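Local coordinates for protein indole-3-pyruvate decarboxylase (Azospirillum brasilense, PDB 2NXW) that catalyses the thiamine diphosphate- and metal-dependent decarboxylation of indole-3-pyruvate to indole-3-acetaldehyde, a step of auxin biosynthesis, at residues A[254-259]-A[305-310]; A[402-407]-A[413-418]; A[432-437]-A[441-446]. One frame throughout, in Å; residues are numbered along the deposited sequence.

Interaction 1 (A[254-259]-A[305-310])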
ATOM      1  N   VAL A 254       9.405  33.844 -17.721  1.00 14.94           N
ATOM      2  CA  VAL A 254       9.579  33.816 -16.268  1.00 14.89           C
ATOM      3  C   VAL A 254      10.358  32.544 -15.920  1.00 15.65           C
ATOM      4  O   VAL A 254      10.327  31.572 -16.668  1.00 16.07           O
ATOM      5  CB  VAL A 254       8.199  33.774 -15.548  1.00 15.19           C
ATOM      6  CG1 VAL A 254       8.373  33.640 -14.039  1.00 19.01           C
ATOM      7  CG2 VAL A 254       7.410  35.029 -15.876  1.00 17.17           C
ATOM      8  N   THR A 255      11.089  32.539 -14.812  1.00 15.08           N
ATOM      9  CA  THR A 255      11.792  31.315 -14.431  1.00 15.36           C
ATOM     10  C   THR A 255      11.228  30.793 -13.128  1.00 15.22           C
ATOM     11  O   THR A 255      10.601  31.541 -12.379  1.00 15.51           O
ATOM     12  CB  THR A 255      13.316  31.529 -14.201  1.00 17.02           C
ATOM     13  OG1 THR A 255      13.512  32.574 -13.241  1.00 23.72           O
ATOM     14  CG2 THR A 255      14.015  31.889 -15.492  1.00 19.22           C
ATOM     15  N   THR A 256      11.404  29.501 -12.884  1.00 14.11           N
ATOM     16  CA  THR A 256      11.002  28.919 -11.610  1.00 14.86           C
ATOM     17  C   THR A 256      12.236  29.086 -10.724  1.00 16.19           C
ATOM     18  O   THR A 256      13.288  29.521 -11.197  1.00 16.19           O
ATOM     19  CB  THR A 256      10.717  27.419 -11.713  1.00 14.46           C
ATOM     20  OG1 THR A 256      11.864  26.759 -12.264  1.00 15.36           O
ATOM     21  CG2 THR A 256       9.480  27.172 -12.563  1.00 15.30           C
ATOM     22  N   PHE A 257      12.128  28.733  -9.447  1.00 16.31           N
ATOM     23  CA  PHE A 257      13.275  28.859  -8.553  1.00 16.76           C
ATOM     24  C   PHE A 257      14.493  28.093  -9.073  1.00 16.27           C
ATOM     25  O   PHE A 257      15.615  28.606  -9.055  1.00 17.04           O
ATOM     26  CB  PHE A 257      12.928  28.342  -7.154  1.00 17.33           C
ATOM     27  CG  PHE A 257      14.095  28.337  -6.219  1.00 18.53           C
ATOM     28  CD1 PHE A 257      14.584  29.527  -5.690  1.00 20.40           C
ATOM     29  CD2 PHE A 257      14.749  27.149  -5.916  1.00 20.00           C
ATOM     30  CE1 PHE A 257      15.713  29.529  -4.872  1.00 21.68           C
ATOM     31  CE2 PHE A 257      15.881  27.142  -5.102  1.00 21.91           C
ATOM     32  CZ  PHE A 257      16.360  28.337  -4.581  1.00 21.13           C
ATOM     33  N   MET A 258      14.280  26.859  -9.528  1.00 16.24           N
ATOM     34  CA  MET A 258      15.385  26.053 -10.036  1.00 18.24           C
ATOM     35  C   MET A 258      15.862  26.510 -11.410  1.00 19.11           C
ATOM     36  O   MET A 258      16.882  26.028 -11.906  1.00 20.97           O
ATOM     37  CB  MET A 258      14.996  24.576 -10.091  1.00 20.32           C
ATOM     38  CG  MET A 258      14.727  23.954  -8.736  1.00 24.75           C
ATOM     39  SD  MET A 258      16.210  23.370  -7.870  1.00 30.63           S
ATOM     40  CE  MET A 258      15.684  23.496  -6.120  1.00 28.19           C
ATOM     41  N   GLY A 259      15.126  27.434 -12.024  1.00 17.47           N
ATOM     42  CA  GLY A 259      15.539  27.949 -13.317  1.00 17.37           C
ATOM     43  C   GLY A 259      16.137  29.343 -13.163  1.00 16.95           C
ATOM     44  O   GLY A 259      16.519  29.969 -14.147  1.00 18.21           O
ATOM     45  N   PHE A 305       9.030  26.858  -2.654  1.00 22.22           N
ATOM     46  CA  PHE A 305       9.070  27.657  -3.875  1.00 20.92           C
ATOM     47  C   PHE A 305       8.630  27.022  -5.191  1.00 20.15           C
ATOM     48  O   PHE A 305       8.652  27.695  -6.224  1.00 19.83           O
ATOM     49  CB  PHE A 305      10.479  28.216  -4.081  1.00 20.31           C
ATOM     50  CG  PHE A 305      10.974  29.073  -2.952  1.00 20.84           C
ATOM     51  CD1 PHE A 305      10.085  29.735  -2.110  1.00 21.38           C
ATOM     52  CD2 PHE A 305      12.341  29.248  -2.758  1.00 21.63           C
ATOM     53  CE1 PHE A 305      10.550  30.560  -1.086  1.00 21.10           C
ATOM     54  CE2 PHE A 305      12.818  30.074  -1.735  1.00 22.58           C
ATOM     55  CZ  PHE A 305      11.920  30.730  -0.898  1.00 21.55           C
ATOM     56  N   ALA A 306       8.239  25.752  -5.172  1.00 19.96           N
ATOM     57  CA  ALA A 306       7.823  25.075  -6.404  1.00 20.01           C
ATOM     58  C   ALA A 306       6.522  25.614  -6.989  1.00 20.26           C
ATOM     59  O   ALA A 306       5.698  26.195  -6.283  1.00 21.37           O
ATOM     60  CB  ALA A 306       7.673  23.583  -6.150  1.00 20.10           C
ATOM     61  N   VAL A 307       6.353  25.424  -8.297  1.00 19.33           N
ATOM     62  CA  VAL A 307       5.125  25.822  -8.969  1.00 19.06           C
ATOM     63  C   VAL A 307       4.129  24.759  -8.512  1.00 19.40           C
ATOM     64  O   VAL A 307       4.369  23.564  -8.674  1.00 18.26           O
ATOM     65  CB  VAL A 307       5.268  25.754 -10.503  1.00 18.88           C
ATOM     66  CG1 VAL A 307       3.904  25.916 -11.164  1.00 18.65           C
ATOM     67  CG2 VAL A 307       6.213  26.857 -10.982  1.00 19.86           C
ATOM     68  N   SER A 308       3.017  25.206  -7.936  1.00 19.84           N
ATOM     69  CA  SER A 308       2.014  24.296  -7.416  1.00 22.11           C
ATOM     70  C   SER A 308       0.786  24.124  -8.287  1.00 22.12           C
ATOM     71  O   SER A 308       0.212  25.095  -8.769  1.00 21.98           O
ATOM     72  CB  SER A 308       1.571  24.767  -6.037  1.00 22.41           C
ATOM     73  OG  SER A 308       0.459  24.010  -5.605  1.00 23.73           O
ATOM     74  N   GLN A 309       0.383  22.873  -8.459  1.00 25.15           N
ATOM     75  CA  GLN A 309      -0.794  22.554  -9.253  1.00 26.27           C
ATOM     76  C   GLN A 309      -2.031  23.235  -8.670  1.00 27.75           C
ATOM     77  O   GLN A 309      -3.025  23.423  -9.370  1.00 29.13           O
ATOM     78  CB  GLN A 309      -1.002  21.039  -9.294  1.00 28.89           C
ATOM     79  N   ARG A 310      -1.959  23.613  -7.394  1.00 27.71           N
ATOM     80  CA  ARG A 310      -3.067  24.274  -6.702  1.00 28.55           C
ATOM     81  C   ARG A 310      -3.096  25.794  -6.890  1.00 28.59           C
ATOM     82  O   ARG A 310      -4.062  26.455  -6.501  1.00 30.20           O
ATOM     83  CB  ARG A 310      -3.006  23.968  -5.200  1.00 31.03           C
ATOM     84  CG  ARG A 310      -3.194  22.504  -4.842  1.00 34.40           C
ATOM     85  CD  ARG A 310      -2.813  22.252  -3.389  1.00 37.78           C
ATOM     86  NE  ARG A 310      -3.100  20.885  -2.957  1.00 41.39           N
ATOM     87  CZ  ARG A 310      -4.306  20.442  -2.615  1.00 42.58           C
ATOM     88  NH1 ARG A 310      -5.352  21.258  -2.651  1.00 44.19           N
ATOM     89  NH2 ARG A 310      -4.471  19.182  -2.232  1.00 43.51           N
TER
HETATM   90  O   HOH W   1       9.432  28.258  -8.694  1.00 19.48           O

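Interaction 2 (A[402-407]-A[413-418]). With TPP (thiamine diphosphate), chain E.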
ATOM      1  N   ASP A 402      15.636  30.982   7.053  1.00 11.00           N
ATOM      2  CA  ASP A 402      15.603  32.350   6.553  1.00 11.17           C
ATOM      3  C   ASP A 402      16.859  32.658   5.730  1.00 12.34           C
ATOM      4  O   ASP A 402      16.875  33.599   4.937  1.00 13.86           O
ATOM      5  CB  ASP A 402      15.430  33.352   7.703  1.00 11.90           C
ATOM      6  CG  ASP A 402      14.892  34.699   7.225  1.00 14.57           C
ATOM      7  OD1 ASP A 402      14.407  34.778   6.076  1.00 14.29           O
ATOM      8  OD2 ASP A 402      14.956  35.671   8.007  1.00 15.75           O
ATOM      9  N   CYS A 403      17.910  31.855   5.892  1.00 12.04           N
ATOM     10  CA  CYS A 403      19.109  32.066   5.083  1.00 11.48           C
ATOM     11  C   CYS A 403      18.762  31.968   3.584  1.00 12.61           C
ATOM     12  O   CYS A 403      19.289  32.731   2.775  1.00 12.42           O
ATOM     13  CB  CYS A 403      20.188  31.041   5.446  1.00 12.82           C
ATOM     14  SG  CYS A 403      19.708  29.295   5.302  1.00 12.79           S
ATOM     15  N   LEU A 404      17.856  31.059   3.227  1.00 12.12           N
ATOM     16  CA  LEU A 404      17.436  30.887   1.834  1.00 12.77           C
ATOM     17  C   LEU A 404      16.585  32.077   1.382  1.00 12.78           C
ATOM     18  O   LEU A 404      16.755  32.597   0.287  1.00 12.92           O
ATOM     19  CB  LEU A 404      16.624  29.601   1.676  1.00 14.28           C
ATOM     20  CG  LEU A 404      15.996  29.395   0.293  1.00 14.47           C
ATOM     21  CD1 LEU A 404      17.043  29.531  -0.813  1.00 17.52           C
ATOM     22  CD2 LEU A 404      15.344  28.032   0.256  1.00 17.95           C
ATOM     23  N   PHE A 405      15.655  32.495   2.230  1.00 11.97           N
ATOM     24  CA  PHE A 405      14.803  33.626   1.897  1.00 11.72           C
ATOM     25  C   PHE A 405      15.629  34.907   1.741  1.00 11.51           C
ATOM     26  O   PHE A 405      15.302  35.764   0.919  1.00 13.34           O
ATOM     27  CB  PHE A 405      13.717  33.775   2.970  1.00 12.56           C
ATOM     28  CG  PHE A 405      12.655  32.715   2.896  1.00 13.17           C
ATOM     29  CD1 PHE A 405      11.419  32.986   2.317  1.00 14.43           C
ATOM     30  CD2 PHE A 405      12.900  31.431   3.368  1.00 14.94           C
ATOM     31  CE1 PHE A 405      10.442  31.993   2.206  1.00 13.66           C
ATOM     32  CE2 PHE A 405      11.931  30.423   3.259  1.00 14.95           C
ATOM     33  CZ  PHE A 405      10.692  30.712   2.674  1.00 14.91           C
ATOM     34  N   THR A 406      16.711  35.017   2.506  1.00 11.84           N
ATOM     35  CA  THR A 406      17.600  36.165   2.426  1.00 12.67           C
ATOM     36  C   THR A 406      18.440  36.080   1.149  1.00 13.43           C
ATOM     37  O   THR A 406      18.671  37.090   0.479  1.00 14.29           O
ATOM     38  CB  THR A 406      18.545  36.205   3.621  1.00 12.11           C
ATOM     39  OG1 THR A 406      17.777  36.201   4.835  1.00 13.49           O
ATOM     40  CG2 THR A 406      19.382  37.474   3.583  1.00 12.78           C
ATOM     41  N   ALA A 407      18.888  34.872   0.810  1.00 13.45           N
ATOM     42  CA  ALA A 407      19.701  34.671  -0.392  1.00 13.63           C
ATOM     43  C   ALA A 407      18.957  35.057  -1.661  1.00 15.22           C
ATOM     44  O   ALA A 407      19.588  35.416  -2.661  1.00 15.56           O
ATOM     45  CB  ALA A 407      20.168  33.219  -0.469  1.00 15.58           C
ATOM     46  N   ALA A 413      26.281  34.217  -8.472  1.00 16.23           N
ATOM     47  CA  ALA A 413      26.775  33.601  -9.699  1.00 16.16           C
ATOM     48  C   ALA A 413      26.180  32.200  -9.639  1.00 16.41           C
ATOM     49  O   ALA A 413      26.849  31.197  -9.914  1.00 19.56           O
ATOM     50  CB  ALA A 413      28.307  33.537  -9.689  1.00 16.30           C
ATOM     51  N   GLY A 414      24.904  32.154  -9.268  1.00 15.22           N
ATOM     52  CA  GLY A 414      24.192  30.901  -9.123  1.00 15.27           C
ATOM     53  C   GLY A 414      23.781  30.734  -7.666  1.00 15.41           C
ATOM     54  O   GLY A 414      24.465  31.225  -6.766  1.00 14.61           O
ATOM     55  N   LEU A 415      22.657  30.061  -7.445  1.00 15.68           N
ATOM     56  CA  LEU A 415      22.139  29.793  -6.102  1.00 15.86           C
ATOM     57  C   LEU A 415      21.746  28.325  -6.063  1.00 18.23           C
ATOM     58  O   LEU A 415      20.943  27.862  -6.879  1.00 19.71           O
ATOM     59  CB  LEU A 415      20.915  30.662  -5.803  1.00 17.33           C
ATOM     60  CG  LEU A 415      20.191  30.375  -4.479  1.00 16.62           C
ATOM     61  CD1 LEU A 415      21.159  30.566  -3.298  1.00 17.40           C
ATOM     62  CD2 LEU A 415      18.979  31.298  -4.346  1.00 17.37           C
ATOM     63  N   MET A 416      22.311  27.598  -5.111  1.00 14.68           N
ATOM     64  CA  MET A 416      22.054  26.173  -4.959  1.00 15.37           C
ATOM     65  C   MET A 416      21.409  25.986  -3.590  1.00 13.50           C
ATOM     66  O   MET A 416      22.013  26.324  -2.580  1.00 12.80           O
ATOM     67  CB  MET A 416      23.395  25.451  -5.030  1.00 18.12           C
ATOM     68  CG  MET A 416      23.353  23.980  -5.127  1.00 19.83           C
ATOM     69  SD  MET A 416      25.079  23.470  -5.062  1.00 17.27           S
ATOM     70  CE  MET A 416      25.639  23.916  -6.685  1.00 14.03           C
ATOM     71  N   ALA A 417      20.192  25.454  -3.540  1.00 12.29           N
ATOM     72  CA  ALA A 417      19.520  25.302  -2.247  1.00 11.89           C
ATOM     73  C   ALA A 417      18.370  24.327  -2.369  1.00 13.74           C
ATOM     74  O   ALA A 417      17.909  24.037  -3.475  1.00 15.21           O
ATOM     75  CB  ALA A 417      18.990  26.661  -1.788  1.00 14.96           C
ATOM     76  N   PRO A 418      17.890  23.800  -1.234  1.00 13.78           N
ATOM     77  CA  PRO A 418      16.767  22.848  -1.267  1.00 14.12           C
ATOM     78  C   PRO A 418      15.449  23.632  -1.343  1.00 14.65           C
ATOM     79  O   PRO A 418      14.578  23.516  -0.477  1.00 14.77           O
ATOM     80  CB  PRO A 418      16.942  22.075   0.041  1.00 15.78           C
ATOM     81  CG  PRO A 418      17.485  23.117   0.968  1.00 15.51           C
ATOM     82  CD  PRO A 418      18.478  23.884   0.118  1.00 13.95           C
TER
HETATM   83  N1' TPP E2002      14.489  18.563   9.820  1.00 10.95           N
HETATM   84  C2' TPP E2002      15.013  18.585   8.584  1.00 11.21           C
HETATM   85  CM2 TPP E2002      16.111  17.597   8.220  1.00 12.90           C
HETATM   86  N3' TPP E2002      14.576  19.457   7.671  1.00 11.14           N
HETATM   87  C4' TPP E2002      13.591  20.359   7.945  1.00 12.02           C
HETATM   88  N4' TPP E2002      13.140  21.177   6.954  1.00 14.17           N
HETATM   89  C5' TPP E2002      13.046  20.418   9.268  1.00 11.68           C
HETATM   90  C6' TPP E2002      13.517  19.463  10.192  1.00 12.54           C
HETATM   91  C7' TPP E2002      11.961  21.436   9.687  1.00 13.75           C
HETATM   92  N3  TPP E2002      12.440  22.893   9.691  1.00 12.92           N
HETATM   93  C2  TPP E2002      12.135  23.664   8.644  1.00 15.33           C
HETATM   94  S1  TPP E2002      12.812  25.230   9.051  1.00 14.53           S
HETATM   95  C5  TPP E2002      13.465  24.792  10.627  1.00 12.76           C
HETATM   96  C4  TPP E2002      13.116  23.451  10.757  1.00 12.08           C
HETATM   97  CM4 TPP E2002      13.494  22.646  12.031  1.00 11.99           C
HETATM   98  C6  TPP E2002      14.198  25.701  11.531  1.00 11.85           C
HETATM   99  C7  TPP E2002      15.549  26.079  10.895  1.00 12.44           C
HETATM  100  O7  TPP E2002      16.253  26.750  11.909  1.00  9.62           O
HETATM  101  PA  TPP E2002      17.536  27.498  11.358  1.00 10.02           P
HETATM  102  O1A TPP E2002      18.501  26.575  10.620  1.00 11.22           O
HETATM  103  O2A TPP E2002      18.184  28.100  12.603  1.00  9.84           O
HETATM  104  O3A TPP E2002      17.148  28.685  10.369  1.00  9.45           O
HETATM  105  PB  TPP E2002      15.998  29.801  10.783  1.00 10.67           P
HETATM  106  O1B TPP E2002      16.201  30.252  12.231  1.00 10.47           O
HETATM  107  O2B TPP E2002      16.222  30.953   9.762  1.00 13.33           O
HETATM  108  O3B TPP E2002      14.606  29.224  10.573  1.00 11.50           O

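Interaction 3 (A[432-437]-A[441-446])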
ATOM      1  N   ILE A 432      30.673  22.808   0.217  1.00 11.78           N
ATOM      2  CA  ILE A 432      31.908  22.026   0.174  1.00 11.62           C
ATOM      3  C   ILE A 432      31.984  21.210  -1.123  1.00 11.77           C
ATOM      4  O   ILE A 432      33.013  21.215  -1.812  1.00 11.64           O
ATOM      5  CB  ILE A 432      31.998  21.103   1.418  1.00 10.52           C
ATOM      6  CG1 ILE A 432      32.343  21.943   2.652  1.00 11.74           C
ATOM      7  CG2 ILE A 432      33.011  19.982   1.184  1.00 12.73           C
ATOM      8  CD1 ILE A 432      32.143  21.214   3.971  1.00 12.43           C
ATOM      9  N   GLY A 433      30.900  20.524  -1.473  1.00 10.95           N
ATOM     10  CA  GLY A 433      30.908  19.725  -2.690  1.00 11.58           C
ATOM     11  C   GLY A 433      31.123  20.579  -3.923  1.00 12.38           C
ATOM     12  O   GLY A 433      31.912  20.234  -4.820  1.00 12.81           O
ATOM     13  N   ALA A 434      30.423  21.707  -3.983  1.00 11.23           N
ATOM     14  CA  ALA A 434      30.560  22.593  -5.124  1.00 11.12           C
ATOM     15  C   ALA A 434      31.981  23.123  -5.209  1.00 12.13           C
ATOM     16  O   ALA A 434      32.581  23.116  -6.286  1.00 12.21           O
ATOM     17  CB  ALA A 434      29.568  23.757  -5.024  1.00 11.05           C
ATOM     18  N   GLN A 435      32.551  23.569  -4.092  1.00 11.76           N
ATOM     19  CA  GLN A 435      33.899  24.109  -4.187  1.00 10.59           C
ATOM     20  C   GLN A 435      34.929  23.032  -4.543  1.00 12.37           C
ATOM     21  O   GLN A 435      35.945  23.332  -5.177  1.00 13.64           O
ATOM     22  CB  GLN A 435      34.281  24.871  -2.907  1.00 10.93           C
ATOM     23  CG  GLN A 435      35.546  25.724  -3.145  1.00 11.16           C
ATOM     24  CD  GLN A 435      35.742  26.891  -2.191  1.00 12.77           C
ATOM     25  OE1 GLN A 435      36.875  27.389  -2.035  1.00 14.52           O
ATOM     26  NE2 GLN A 435      34.669  27.353  -1.568  1.00 11.05           N
ATOM     27  N   CYS A 436      34.678  21.777  -4.174  1.00 11.21           N
ATOM     28  CA  CYS A 436      35.631  20.726  -4.536  1.00 12.02           C
ATOM     29  C   CYS A 436      35.752  20.603  -6.053  1.00 13.55           C
ATOM     30  O   CYS A 436      36.814  20.220  -6.555  1.00 15.21           O
ATOM     31  CB  CYS A 436      35.216  19.368  -3.961  1.00 13.23           C
ATOM     32  SG  CYS A 436      35.567  19.164  -2.203  1.00 14.18           S
ATOM     33  N   VAL A 437      34.690  20.926  -6.785  1.00 12.25           N
ATOM     34  CA  VAL A 437      34.730  20.814  -8.242  1.00 13.85           C
ATOM     35  C   VAL A 437      34.733  22.149  -8.980  1.00 14.09           C
ATOM     36  O   VAL A 437      34.666  22.175 -10.208  1.00 16.23           O
ATOM     37  CB  VAL A 437      33.537  19.948  -8.767  1.00 14.39           C
ATOM     38  CG1 VAL A 437      33.576  18.568  -8.110  1.00 14.45           C
ATOM     39  CG2 VAL A 437      32.187  20.639  -8.503  1.00 13.13           C
ATOM     40  N   LYS A 441      37.035  28.463  -7.627  1.00 12.16           N
ATOM     41  CA  LYS A 441      36.033  29.511  -7.474  1.00 13.43           C
ATOM     42  C   LYS A 441      35.479  29.352  -6.066  1.00 13.13           C
ATOM     43  O   LYS A 441      35.019  28.274  -5.681  1.00 12.92           O
ATOM     44  CB  LYS A 441      34.917  29.360  -8.512  1.00 15.03           C
ATOM     45  CG  LYS A 441      35.383  29.579  -9.961  1.00 18.89           C
ATOM     46  CD  LYS A 441      35.805  31.018 -10.207  1.00 21.55           C
ATOM     47  CE  LYS A 441      36.000  31.292 -11.700  1.00 22.74           C
ATOM     48  NZ  LYS A 441      37.215  30.620 -12.275  1.00 21.98           N
ATOM     49  N   ARG A 442      35.548  30.422  -5.293  1.00 12.38           N
ATOM     50  CA  ARG A 442      35.099  30.379  -3.917  1.00 12.50           C
ATOM     51  C   ARG A 442      33.586  30.326  -3.819  1.00 12.75           C
ATOM     52  O   ARG A 442      32.885  30.949  -4.608  1.00 12.69           O
ATOM     53  CB  ARG A 442      35.647  31.594  -3.180  1.00 13.58           C
ATOM     54  CG  ARG A 442      35.787  31.398  -1.700  1.00 14.57           C
ATOM     55  CD  ARG A 442      36.618  32.516  -1.069  1.00 14.61           C
ATOM     56  NE  ARG A 442      37.075  32.100   0.240  1.00 12.83           N
ATOM     57  CZ  ARG A 442      37.669  32.882   1.143  1.00 11.40           C
ATOM     58  NH1 ARG A 442      37.897  34.172   0.884  1.00 13.25           N
ATOM     59  NH2 ARG A 442      38.010  32.373   2.315  1.00 12.78           N
ATOM     60  N   ILE A 443      33.089  29.577  -2.842  1.00 13.16           N
ATOM     61  CA  ILE A 443      31.652  29.454  -2.659  1.00 12.52           C
ATOM     62  C   ILE A 443      31.249  30.166  -1.373  1.00 12.66           C
ATOM     63  O   ILE A 443      31.975  30.127  -0.378  1.00 12.92           O
ATOM     64  CB  ILE A 443      31.243  27.957  -2.584  1.00 13.62           C
ATOM     65  CG1 ILE A 443      31.767  27.203  -3.819  1.00 14.86           C
ATOM     66  CG2 ILE A 443      29.724  27.829  -2.503  1.00 15.51           C
ATOM     67  CD1 ILE A 443      31.251  27.713  -5.160  1.00 16.24           C
ATOM     68  N   LEU A 444      30.126  30.874  -1.439  1.00 12.18           N
ATOM     69  CA  LEU A 444      29.582  31.561  -0.269  1.00 11.60           C
ATOM     70  C   LEU A 444      28.409  30.721   0.219  1.00 12.15           C
ATOM     71  O   LEU A 444      27.465  30.464  -0.526  1.00 12.84           O
ATOM     72  CB  LEU A 444      29.082  32.958  -0.639  1.00 12.21           C
ATOM     73  CG  LEU A 444      28.271  33.692   0.439  1.00 12.69           C
ATOM     74  CD1 LEU A 444      29.123  33.893   1.688  1.00 15.37           C
ATOM     75  CD2 LEU A 444      27.795  35.032  -0.118  1.00 14.64           C
ATOM     76  N   THR A 445      28.486  30.280   1.463  1.00 10.95           N
ATOM     77  CA  THR A 445      27.413  29.484   2.039  1.00 11.39           C
ATOM     78  C   THR A 445      26.648  30.294   3.077  1.00 11.10           C
ATOM     79  O   THR A 445      27.258  30.983   3.887  1.00 10.93           O
ATOM     80  CB  THR A 445      27.983  28.249   2.741  1.00 13.66           C
ATOM     81  OG1 THR A 445      28.683  27.449   1.782  1.00 17.65           O
ATOM     82  CG2 THR A 445      26.876  27.417   3.375  1.00 15.10           C
ATOM     83  N   VAL A 446      25.318  30.233   3.021  1.00 11.24           N
ATOM     84  CA  VAL A 446      24.487  30.885   4.040  1.00 10.47           C
ATOM     85  C   VAL A 446      23.721  29.750   4.737  1.00 11.13           C
ATOM     86  O   VAL A 446      23.188  28.843   4.092  1.00 11.83           O
ATOM     87  CB  VAL A 446      23.525  31.956   3.456  1.00 12.12           C
ATOM     88  CG1 VAL A 446      24.342  33.129   2.896  1.00 12.17           C
ATOM     89  CG2 VAL A 446      22.638  31.359   2.387  1.00 12.57           C
TER

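Interaction 1 (A[254-259]-A[305-310])
In the central domain, Thr-256 and Phe-257, at the C-terminal end of edge strand 253-255 of the mixed sheet, meet Phe-305 and Val-307 in the long connection that runs from strand 292-296 to strand 317-321. The contact is buried and has two apolar points with a water between the backbones. At the first point the phenyl rings of Phe-257 and Phe-305 come together at an oblique angle, their planes 54° apart and their centroids 5.4 Å from each other. Phe-305 CD2 sits over one face of the Phe-257 ring, displaced toward that ring's rim near CD1, and the CD2 to Phe-257 CD1 distance is 3.7 Å. Phe-257 reaches this position with CG anti to its own N (chi1 175°), while Met-258 CE lies in the ring plane at its edge. The CB atoms of the two phenylalanines also approach, at 3.9 Å. At the second point, methyl meets methyl: Thr-256 CG2 and Val-307 CG2 are 3.6 Å apart, the two side chains running roughly perpendicular. Both phenylalanines also pack on Leu-404 of helix 402-407, and Phe-305 makes an edge-to-face pair with Phe-405, so the contact also borders the C-terminal thiamine diphosphate-binding domain. No direct hydrogen bond joins the two segments; one water does so, accepting from Phe-257 N at 2.8 Å and donating to Phe-305 O at 2.7 Å.

Interaction 2 (A[402-407]-A[413-418])
Leu-404 and Ala-407, one helical turn apart, face Leu-415 and Ala-417 in a small buried apolar seam between helix 402-407 and the short edge strand 415-416, parts of one beta-alpha-beta unit. The two leucines adopt the same side-chain shape. Leu-404 has CG anti to its backbone N (chi1 173°), which carries CD1 across to the strand, where it meets Ala-417 CB at 3.6 Å. The same methyl stands 4.4 Å from Leu-415 CD2, a looser approach. Leu-415 is likewise extended toward the helix (chi1 174°), and its other branch, CD1, comes to 4.0 Å from Ala-407 CB. CD1 of Leu-415 thus makes the nearer approach to Ala-407, while CD2 lies loosely near Leu-404, whose single branch CD1 serves both strand residues. Met-416, between these two strand positions, points away from the helix. Ahead of Leu-415, Gly-414 has backbone angles at which a CB would collide with the carbonyl O of Ala-413. At the helix start, Asp-402 N donates to O2B of thiamine diphosphate at 2.8 Å, so the first turn directs a backbone N-H at the terminal phosphate. Asp-402 O takes two donors, Thr-406 N at 2.8 Å and Thr-406 OG1, the latter 41° out of the carbonyl plane. Helices 376-388 and 547-558 pack on other sides of helix 402-407, strand 415-416 pairs with strand 395-398, and helix 68-82 receives Met-416 on the strand's far face.

Interaction 3 (A[432-437]-A[441-446])
Gln-435 and Ala-434, in the last turns of helix 427-437, meet Ile-443 near the start of strand 443-448, across the tight turn that ends the crossover from strand 415-416. The apolar part centres on Ile-443, whose CG1 is 3.5 Å from Gln-435 CB and, less closely, 4.3 Å from Ala-434 CB. The side chains of Ile-443 and Gln-435 pass antiparallel. The rest of the glutamine meets backbone: with CG anti to its backbone N (chi1 -166°) and the chain extended beyond, Gln-435 runs along the incoming strand, CG lying 3.6 Å from Lys-441 O. Its amide ends beside the backbone of Arg-442 and Ile-443. In the turn, Ser-438 OG lies within hydrogen-bonding reach of both Gln-435 O and Lys-441 O, which would have to share its one proton. The charged group is Arg-442, which runs alongside Gln-435 with the same heading, its guanidinium plane 89° from the amide plane. That guanidinium is hydrogen-bonded through NE to Asp-468 O, and through NH1 and NH2 to Ala-526 O and Thr-529 O. Cut back to an alanine, Gln-435 would keep the CB contact with Ile-443 but would probably leave a gap beside Lys-441 O and the Arg-442 and Ile-443 backbone. The chemistry implies a junction in which aliphatic packing is the clear element, while the guanidinium donates to three backbone carbonyls outside the two segments, which probably fixes its position and spreads its charge.

The three contacts come in series along the chain. Interaction 1 lies in the central domain; interactions 2 and 3 belong to the C-terminal thiamine diphosphate-binding domain and reach the same parallel sheet, their centres about 13 Å apart. Strand 415-416 leads into helix 427-437, and Met-416 CE packs on Ala-434 CB, while Val-446 CG2 meets Cys-403 O, so the strands are packed between the two contacts' helices. The centres of interactions 1 and 2 are about 15 Å apart; they touch through Phe-257 CE1 and Leu-415 CD2, whereas the nearest atoms of interactions 1 and 3 are about 10 Å apart. Interaction 2 thus lies between the central domain and the C-terminal sheet, with Asp-402 binding thiamine diphosphate.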